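Local coordinates for protein motility-associated killing factor MakB (Vibrio cholerae serotype O1, PDB 6W1W) that probably acts as one component of a three-part cytotoxin of the alpha-pore-forming toxin type, folding as a long helical bundle with a small beta-containing head, at residues Ser35-Val41 with Phe211-Ala215; Met196-Gly202 with Pro342-Leu348. One frame throughout, in Å; residues are numbered along the deposited sequence.

Interaction 1: Ser35-Val41 with Phe211-Ala215; sequences SLFIGHV and FLSFA
S35, the last residue of helix 9-35, meets A215 through its hydroxyl: A215 N donates to S35 OG over 3.0 Å. OG sits between the backbone N and the carbonyl carbon (chi1 57°), and there the main-chain carbonyls of A31 and T32, in the last turn of the helix, are both within bonding reach of its single proton; A215 O is taken by the T32 hydroxyl. From there the loop runs antiparallel to the outer strand 209-220. G39 N gives a bond of 2.9 Å to F211 O, but from well above the carbonyl plane. S213 N reaches F37 O at 3.3 Å, and that oxygen also receives the CA-H of L212. The return bond, F37 N to S213 O, is weak, with an N-H...O angle of only 127°. L36 O is taken by the R59 side chain of helix 46-66.

Apolar groups flank these bonds. V41 CG1 lies 3.5 Å from F211 CE2, the two side chains running side by side, and I38 CG1 lies alongside L212 CD1 at 4.2 Å. The F37 ring, with CG anti to the backbone N (chi1 178°), brings its edge to F211 O in the ring plane, at 3.3 Å from CD1. With one bridge, I38 with L212, and mostly main-chain bonds, the polar pairing depends little on side-chain identity except at S35.

Interaction 2: Met196-Gly202 with Pro342-Leu348; sequences MVTISYG and PVLVNTL
Strands 196-202 and 343-346 run parallel, their axes 4.6 Å apart at closest approach and crossing at -20°, with backbone bonds alternating from one strand to the other. V345 N comes almost straight on to T198 O (C=O...N angle 170°), whereas T198 N to V343 O is weak. At the far end S200 O takes two donors from one residue, T347 N at 3.2 Å and T347 OG1 at 3.3 Å, both from the same face of its plane. The hydroxyl gets there because OG1 lies between the backbone N and the carbonyl carbon (chi1 73°).

On one face the valines pack together: V197 CG1 crosses to V345 CG2 at 3.8 Å, and V197 CG2 lies beside V343 CG1. Just past the end of strand 343-346, the T347 methyl CG2 meets I199 CG2 at 3.9 Å. On the other face, L344 swings CD1 back over the neighbouring strand, 3.7 Å from S200 CB and close to T198 CG2. L348 CD2 rests against G202 CA at 3.9 Å.

V197 and V343 pack on I229 of helix 225-230, and I199, Y201 and T347 on helix 157-176. Strand 193-203 continues antiparallel to strand 209-220 on its other edge, through V197 with G216 and I199 with F214, while strand 338-346 pairs with the C-terminal strand 351-354 through L344 with Q353.

Overall arrangement
Both contacts belong to the same four-stranded mixed sheet, and strand 193-203 joins them: it is the partner of 338-346 in interaction 2 and pairs directly with 209-220, the strand used in interaction 1. Interaction 2 lies between the two central strands, has a regular parallel ladder and places V197, V343, I199 and T347 against helices; none of its residues is exposed. Interaction 1 works at the outer edge, where a non-strand segment makes fewer, less regular bonds with a single bridge and includes exposed F37. Each uses one hydroxyl: S35 OG accepts a backbone N-H at a helix end, T347 OG1 donates to a strand carbonyl. They touch where F214 O probably bonds I199 N.

Interaction 1: Ser35-Val41 with Phe211-Ala215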
ATOM      1  N   SER A  35       9.965   7.372   8.884  1.00103.37           N
ATOM      2  CA  SER A  35      11.311   6.868   9.134  1.00 90.19           C
ATOM      3  C   SER A  35      12.399   7.735   8.509  1.00 81.45           C
ATOM      4  O   SER A  35      13.533   7.716   8.994  1.00 97.59           O
ATOM      5  CB  SER A  35      11.434   5.438   8.610  1.00101.60           C
ATOM      6  OG  SER A  35      11.125   5.385   7.228  1.00114.20           O
ATOM      7  N   LEU A  36      12.081   8.491   7.458  1.00 94.62           N
ATOM      8  CA  LEU A  36      13.098   9.254   6.743  1.00 86.64           C
ATOM      9  C   LEU A  36      13.845  10.194   7.682  1.00 87.26           C
ATOM     10  O   LEU A  36      13.238  10.985   8.408  1.00116.03           O
ATOM     11  CB  LEU A  36      12.456  10.046   5.603  1.00 86.18           C
ATOM     12  CG  LEU A  36      13.309  10.239   4.345  1.00 89.52           C
ATOM     13  CD1 LEU A  36      12.466  10.726   3.178  1.00 86.42           C
ATOM     14  CD2 LEU A  36      14.456  11.191   4.590  1.00 99.41           C
ATOM     15  N   PHE A  37      15.173  10.094   7.662  1.00 94.47           N
ATOM     16  CA  PHE A  37      16.068  10.923   8.456  1.00 96.92           C
ATOM     17  C   PHE A  37      17.117  11.522   7.532  1.00102.45           C
ATOM     18  O   PHE A  37      17.623  10.838   6.639  1.00115.48           O
ATOM     19  CB  PHE A  37      16.739  10.099   9.567  1.00 92.07           C
ATOM     20  CG  PHE A  37      17.719  10.877  10.406  1.00103.85           C
ATOM     21  CD1 PHE A  37      19.024  11.066   9.985  1.00104.64           C
ATOM     22  CD2 PHE A  37      17.340  11.396  11.633  1.00130.30           C
ATOM     23  CE1 PHE A  37      19.921  11.775  10.760  1.00115.69           C
ATOM     24  CE2 PHE A  37      18.236  12.104  12.416  1.00134.42           C
ATOM     25  CZ  PHE A  37      19.526  12.293  11.978  1.00127.25           C
ATOM     26  N   ILE A  38      17.444  12.797   7.741  1.00 91.44           N
ATOM     27  CA  ILE A  38      18.457  13.482   6.940  1.00101.72           C
ATOM     28  C   ILE A  38      19.325  14.310   7.876  1.00111.03           C
ATOM     29  O   ILE A  38      18.850  15.295   8.456  1.00117.05           O
ATOM     30  CB  ILE A  38      17.849  14.371   5.846  1.00 91.73           C
ATOM     31  CG1 ILE A  38      17.075  13.521   4.838  1.00 90.13           C
ATOM     32  CG2 ILE A  38      18.944  15.159   5.147  1.00 96.11           C
ATOM     33  CD1 ILE A  38      16.664  14.246   3.586  1.00 90.34           C
ATOM     34  N   GLY A  39      20.591  13.917   8.024  1.00115.75           N
ATOM     35  CA  GLY A  39      21.547  14.637   8.836  1.00110.04           C
ATOM     36  C   GLY A  39      22.318  15.664   8.030  1.00121.24           C
ATOM     37  O   GLY A  39      21.895  16.097   6.955  1.00129.69           O
ATOM     38  N   HIS A  40      23.478  16.049   8.559  1.00119.52           N
ATOM     39  CA  HIS A  40      24.271  17.132   7.998  1.00129.74           C
ATOM     40  C   HIS A  40      25.568  16.602   7.397  1.00135.30           C
ATOM     41  O   HIS A  40      26.079  15.550   7.798  1.00141.85           O
ATOM     42  CB  HIS A  40      24.584  18.179   9.067  1.00143.96           C
ATOM     43  CG  HIS A  40      23.381  18.638   9.831  1.00148.52           C
ATOM     44  ND1 HIS A  40      23.009  18.085  11.037  1.00147.06           N
ATOM     45  CD2 HIS A  40      22.458  19.587   9.553  1.00144.73           C
ATOM     46  CE1 HIS A  40      21.913  18.679  11.473  1.00143.17           C
ATOM     47  NE2 HIS A  40      21.557  19.594  10.589  1.00144.68           N
ATOM     48  N   VAL A  41      26.092  17.348   6.425  1.00135.38           N
ATOM     49  CA  VAL A  41      27.382  17.055   5.814  1.00140.55           C
ATOM     50  C   VAL A  41      28.422  18.024   6.357  1.00161.75           C
ATOM     51  O   VAL A  41      28.207  18.675   7.386  1.00169.06           O
ATOM     52  CB  VAL A  41      27.308  17.122   4.277  1.00125.83           C
ATOM     53  CG1 VAL A  41      26.242  16.181   3.767  1.00119.12           C
ATOM     54  CG2 VAL A  41      27.036  18.546   3.809  1.00121.18           C
ATOM     55  N   PHE A 211      24.299   9.700   7.943  1.00110.71           N
ATOM     56  CA  PHE A 211      23.673  10.766   7.173  1.00102.75           C
ATOM     57  C   PHE A 211      22.176  10.544   7.016  1.00108.99           C
ATOM     58  O   PHE A 211      21.375  11.148   7.738  1.00137.78           O
ATOM     59  CB  PHE A 211      24.362  10.874   5.809  1.00101.10           C
ATOM     60  CG  PHE A 211      23.753  11.890   4.888  1.00114.95           C
ATOM     61  CD1 PHE A 211      22.964  11.491   3.821  1.00119.41           C
ATOM     62  CD2 PHE A 211      23.984  13.239   5.071  1.00123.98           C
ATOM     63  CE1 PHE A 211      22.406  12.416   2.967  1.00124.03           C
ATOM     64  CE2 PHE A 211      23.426  14.169   4.217  1.00133.15           C
ATOM     65  CZ  PHE A 211      22.638  13.756   3.163  1.00127.80           C
ATOM     66  N   LEU A 212      21.789   9.680   6.085  1.00 91.58           N
ATOM     67  CA  LEU A 212      20.390   9.421   5.777  1.00 91.90           C
ATOM     68  C   LEU A 212      20.050   7.990   6.166  1.00 95.33           C
ATOM     69  O   LEU A 212      20.912   7.106   6.137  1.00106.25           O
ATOM     70  CB  LEU A 212      20.109   9.637   4.285  1.00 87.37           C
ATOM     71  CG  LEU A 212      18.682   9.714   3.738  1.00 94.82           C
ATOM     72  CD1 LEU A 212      18.694  10.530   2.459  1.00 91.73           C
ATOM     73  CD2 LEU A 212      18.073   8.339   3.471  1.00 85.61           C
ATOM     74  N   SER A 213      18.783   7.764   6.520  1.00 83.86           N
ATOM     75  CA  SER A 213      18.337   6.426   6.897  1.00 92.50           C
ATOM     76  C   SER A 213      16.821   6.374   6.781  1.00 89.67           C
ATOM     77  O   SER A 213      16.121   6.936   7.627  1.00 99.51           O
ATOM     78  CB  SER A 213      18.789   6.079   8.316  1.00 92.92           C
ATOM     79  OG  SER A 213      17.724   6.204   9.244  1.00 92.74           O
ATOM     80  N   PHE A 214      16.316   5.702   5.750  1.00 89.00           N
ATOM     81  CA  PHE A 214      14.882   5.502   5.593  1.00102.16           C
ATOM     82  C   PHE A 214      14.568   4.012   5.623  1.00 95.79           C
ATOM     83  O   PHE A 214      15.418   3.169   5.327  1.00 99.07           O
ATOM     84  CB  PHE A 214      14.358   6.147   4.298  1.00104.19           C
ATOM     85  CG  PHE A 214      14.533   5.300   3.068  1.00 95.69           C
ATOM     86  CD1 PHE A 214      15.792   4.974   2.605  1.00111.04           C
ATOM     87  CD2 PHE A 214      13.432   4.860   2.353  1.00107.95           C
ATOM     88  CE1 PHE A 214      15.952   4.204   1.469  1.00129.37           C
ATOM     89  CE2 PHE A 214      13.587   4.090   1.213  1.00123.29           C
ATOM     90  CZ  PHE A 214      14.848   3.764   0.773  1.00127.24           C
ATOM     91  N   ALA A 215      13.327   3.697   5.991  1.00 90.90           N
ATOM     92  CA  ALA A 215      12.908   2.331   6.261  1.00 85.26           C
ATOM     93  C   ALA A 215      11.707   1.963   5.401  1.00 84.78           C
ATOM     94  O   ALA A 215      11.071   2.813   4.776  1.00 91.94           O
ATOM     95  CB  ALA A 215      12.571   2.140   7.743  1.00 72.27           C
TER

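Interaction 2: Met196-Gly202 with Pro342-Leu348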
ATOM      1  N   MET A 196      10.309  -4.480   9.144  1.00 89.04           N
ATOM      2  CA  MET A 196      10.795  -3.170   8.727  1.00100.54           C
ATOM      3  C   MET A 196      12.283  -3.253   8.403  1.00 94.47           C
ATOM      4  O   MET A 196      13.092  -3.624   9.260  1.00 97.93           O
ATOM      5  CB  MET A 196      10.533  -2.122   9.811  1.00105.47           C
ATOM      6  CG  MET A 196       9.058  -1.820  10.054  1.00 96.42           C
ATOM      7  SD  MET A 196       8.137  -1.418   8.549  1.00112.58           S
ATOM      8  CE  MET A 196       9.003   0.045   7.982  1.00105.15           C
ATOM      9  N   VAL A 197      12.639  -2.898   7.174  1.00 87.03           N
ATOM     10  CA  VAL A 197      14.021  -2.949   6.713  1.00 95.74           C
ATOM     11  C   VAL A 197      14.533  -1.515   6.649  1.00 93.93           C
ATOM     12  O   VAL A 197      14.217  -0.765   5.720  1.00 81.41           O
ATOM     13  CB  VAL A 197      14.143  -3.654   5.360  1.00 80.81           C
ATOM     14  CG1 VAL A 197      15.596  -3.713   4.927  1.00 78.59           C
ATOM     15  CG2 VAL A 197      13.542  -5.033   5.439  1.00 78.76           C
ATOM     16  N   THR A 198      15.327  -1.134   7.643  1.00 92.40           N
ATOM     17  CA  THR A 198      16.025   0.143   7.627  1.00 90.68           C
ATOM     18  C   THR A 198      17.303   0.014   6.804  1.00104.90           C
ATOM     19  O   THR A 198      18.138  -0.854   7.079  1.00115.13           O
ATOM     20  CB  THR A 198      16.356   0.580   9.049  1.00 92.37           C
ATOM     21  OG1 THR A 198      15.174   0.524   9.856  1.00 88.83           O
ATOM     22  CG2 THR A 198      16.919   1.992   9.049  1.00 80.69           C
ATOM     23  N   ILE A 199      17.450   0.864   5.794  1.00 95.98           N
ATOM     24  CA  ILE A 199      18.702   1.022   5.057  1.00 96.87           C
ATOM     25  C   ILE A 199      19.300   2.361   5.466  1.00 99.17           C
ATOM     26  O   ILE A 199      18.656   3.407   5.311  1.00105.55           O
ATOM     27  CB  ILE A 199      18.488   0.967   3.538  1.00 80.46           C
ATOM     28  CG1 ILE A 199      17.645  -0.242   3.147  1.00 79.73           C
ATOM     29  CG2 ILE A 199      19.824   0.946   2.812  1.00 81.54           C
ATOM     30  CD1 ILE A 199      17.316  -0.281   1.668  1.00 79.68           C
ATOM     31  N   SER A 200      20.530   2.338   5.973  1.00 93.77           N
ATOM     32  CA  SER A 200      21.154   3.531   6.535  1.00 88.40           C
ATOM     33  C   SER A 200      22.382   3.895   5.712  1.00 99.21           C
ATOM     34  O   SER A 200      23.402   3.200   5.764  1.00104.26           O
ATOM     35  CB  SER A 200      21.524   3.322   8.005  1.00 85.09           C
ATOM     36  OG  SER A 200      22.887   2.978   8.153  1.00 91.02           O
ATOM     37  N   TYR A 201      22.283   4.988   4.969  1.00107.32           N
ATOM     38  CA  TYR A 201      23.371   5.475   4.142  1.00 98.85           C
ATOM     39  C   TYR A 201      24.229   6.449   4.942  1.00105.75           C
ATOM     40  O   TYR A 201      23.863   6.889   6.037  1.00115.36           O
ATOM     41  CB  TYR A 201      22.826   6.146   2.878  1.00 88.43           C
ATOM     42  CG  TYR A 201      21.871   5.268   2.098  1.00 96.16           C
ATOM     43  CD1 TYR A 201      20.515   5.216   2.419  1.00 88.18           C
ATOM     44  CD2 TYR A 201      22.321   4.486   1.048  1.00 85.01           C
ATOM     45  CE1 TYR A 201      19.636   4.404   1.712  1.00 82.50           C
ATOM     46  CE2 TYR A 201      21.455   3.673   0.338  1.00 84.62           C
ATOM     47  CZ  TYR A 201      20.115   3.633   0.669  1.00 96.60           C
ATOM     48  OH  TYR A 201      19.262   2.817  -0.046  1.00 99.51           O
ATOM     49  N   GLY A 202      25.386   6.781   4.375  1.00107.00           N
ATOM     50  CA  GLY A 202      26.330   7.687   5.004  1.00100.86           C
ATOM     51  C   GLY A 202      27.298   8.227   3.974  1.00112.20           C
ATOM     52  O   GLY A 202      27.360   7.754   2.838  1.00127.78           O
ATOM     53  N   PRO A 342      12.885  -6.489  12.857  1.00110.86           N
ATOM     54  CA  PRO A 342      13.447  -5.558  11.874  1.00104.24           C
ATOM     55  C   PRO A 342      14.916  -5.847  11.629  1.00 99.66           C
ATOM     56  O   PRO A 342      15.618  -6.406  12.471  1.00108.51           O
ATOM     57  CB  PRO A 342      13.255  -4.191  12.532  1.00 97.35           C
ATOM     58  CG  PRO A 342      13.264  -4.495  13.998  1.00 99.79           C
ATOM     59  CD  PRO A 342      12.577  -5.826  14.135  1.00100.76           C
ATOM     60  N   VAL A 343      15.381  -5.450  10.448  1.00 89.56           N
ATOM     61  CA  VAL A 343      16.763  -5.664  10.038  1.00 95.31           C
ATOM     62  C   VAL A 343      17.313  -4.353   9.486  1.00103.09           C
ATOM     63  O   VAL A 343      16.656  -3.694   8.673  1.00109.07           O
ATOM     64  CB  VAL A 343      16.879  -6.803   9.003  1.00 86.69           C
ATOM     65  CG1 VAL A 343      15.517  -7.142   8.419  1.00 74.38           C
ATOM     66  CG2 VAL A 343      17.860  -6.441   7.899  1.00 80.99           C
ATOM     67  N   LEU A 344      18.505  -3.970   9.944  1.00 93.07           N
ATOM     68  CA  LEU A 344      19.170  -2.750   9.502  1.00 86.33           C
ATOM     69  C   LEU A 344      20.258  -3.103   8.492  1.00 87.87           C
ATOM     70  O   LEU A 344      21.212  -3.816   8.824  1.00 92.24           O
ATOM     71  CB  LEU A 344      19.760  -1.995  10.695  1.00 80.13           C
ATOM     72  CG  LEU A 344      20.845  -0.945  10.419  1.00 87.05           C
ATOM     73  CD1 LEU A 344      20.341   0.169   9.514  1.00 82.50           C
ATOM     74  CD2 LEU A 344      21.377  -0.369  11.721  1.00 94.12           C
ATOM     75  N   VAL A 345      20.123  -2.589   7.271  1.00 84.16           N
ATOM     76  CA  VAL A 345      21.123  -2.749   6.222  1.00 82.09           C
ATOM     77  C   VAL A 345      22.023  -1.516   6.271  1.00 90.24           C
ATOM     78  O   VAL A 345      21.723  -0.483   5.668  1.00108.63           O
ATOM     79  CB  VAL A 345      20.479  -2.926   4.843  1.00 81.40           C
ATOM     80  CG1 VAL A 345      21.537  -3.226   3.798  1.00 79.41           C
ATOM     81  CG2 VAL A 345      19.433  -4.023   4.877  1.00 73.64           C
ATOM     82  N   ASN A 346      23.144  -1.628   6.979  1.00 92.95           N
ATOM     83  CA  ASN A 346      24.072  -0.515   7.177  1.00101.61           C
ATOM     84  C   ASN A 346      25.091  -0.504   6.036  1.00105.48           C
ATOM     85  O   ASN A 346      25.993  -1.345   5.996  1.00118.87           O
ATOM     86  CB  ASN A 346      24.755  -0.654   8.537  1.00103.69           C
ATOM     87  CG  ASN A 346      25.592   0.559   8.914  1.00104.76           C
ATOM     88  OD1 ASN A 346      26.104   1.277   8.056  1.00 96.21           O
ATOM     89  ND2 ASN A 346      25.744   0.783  10.220  1.00105.22           N
ATOM     90  N   THR A 347      24.969   0.468   5.125  1.00 90.12           N
ATOM     91  CA  THR A 347      25.804   0.481   3.928  1.00 87.49           C
ATOM     92  C   THR A 347      27.171   1.123   4.136  1.00 97.36           C
ATOM     93  O   THR A 347      28.072   0.897   3.319  1.00105.73           O
ATOM     94  CB  THR A 347      25.095   1.199   2.773  1.00 86.61           C
ATOM     95  OG1 THR A 347      25.078   2.610   3.017  1.00104.20           O
ATOM     96  CG2 THR A 347      23.670   0.688   2.616  1.00 96.79           C
ATOM     97  N   LEU A 348      27.358   1.921   5.185  1.00100.38           N
ATOM     98  CA  LEU A 348      28.698   2.423   5.465  1.00124.91           C
ATOM     99  C   LEU A 348      29.547   1.411   6.226  1.00120.56           C
ATOM    100  O   LEU A 348      30.710   1.701   6.529  1.00102.82           O
ATOM    101  CB  LEU A 348      28.633   3.758   6.228  1.00133.19           C
ATOM    102  CG  LEU A 348      27.911   3.878   7.574  1.00138.82           C
ATOM    103  CD1 LEU A 348      28.841   4.465   8.626  1.00138.44           C
ATOM    104  CD2 LEU A 348      26.648   4.727   7.451  1.00127.22           C
TER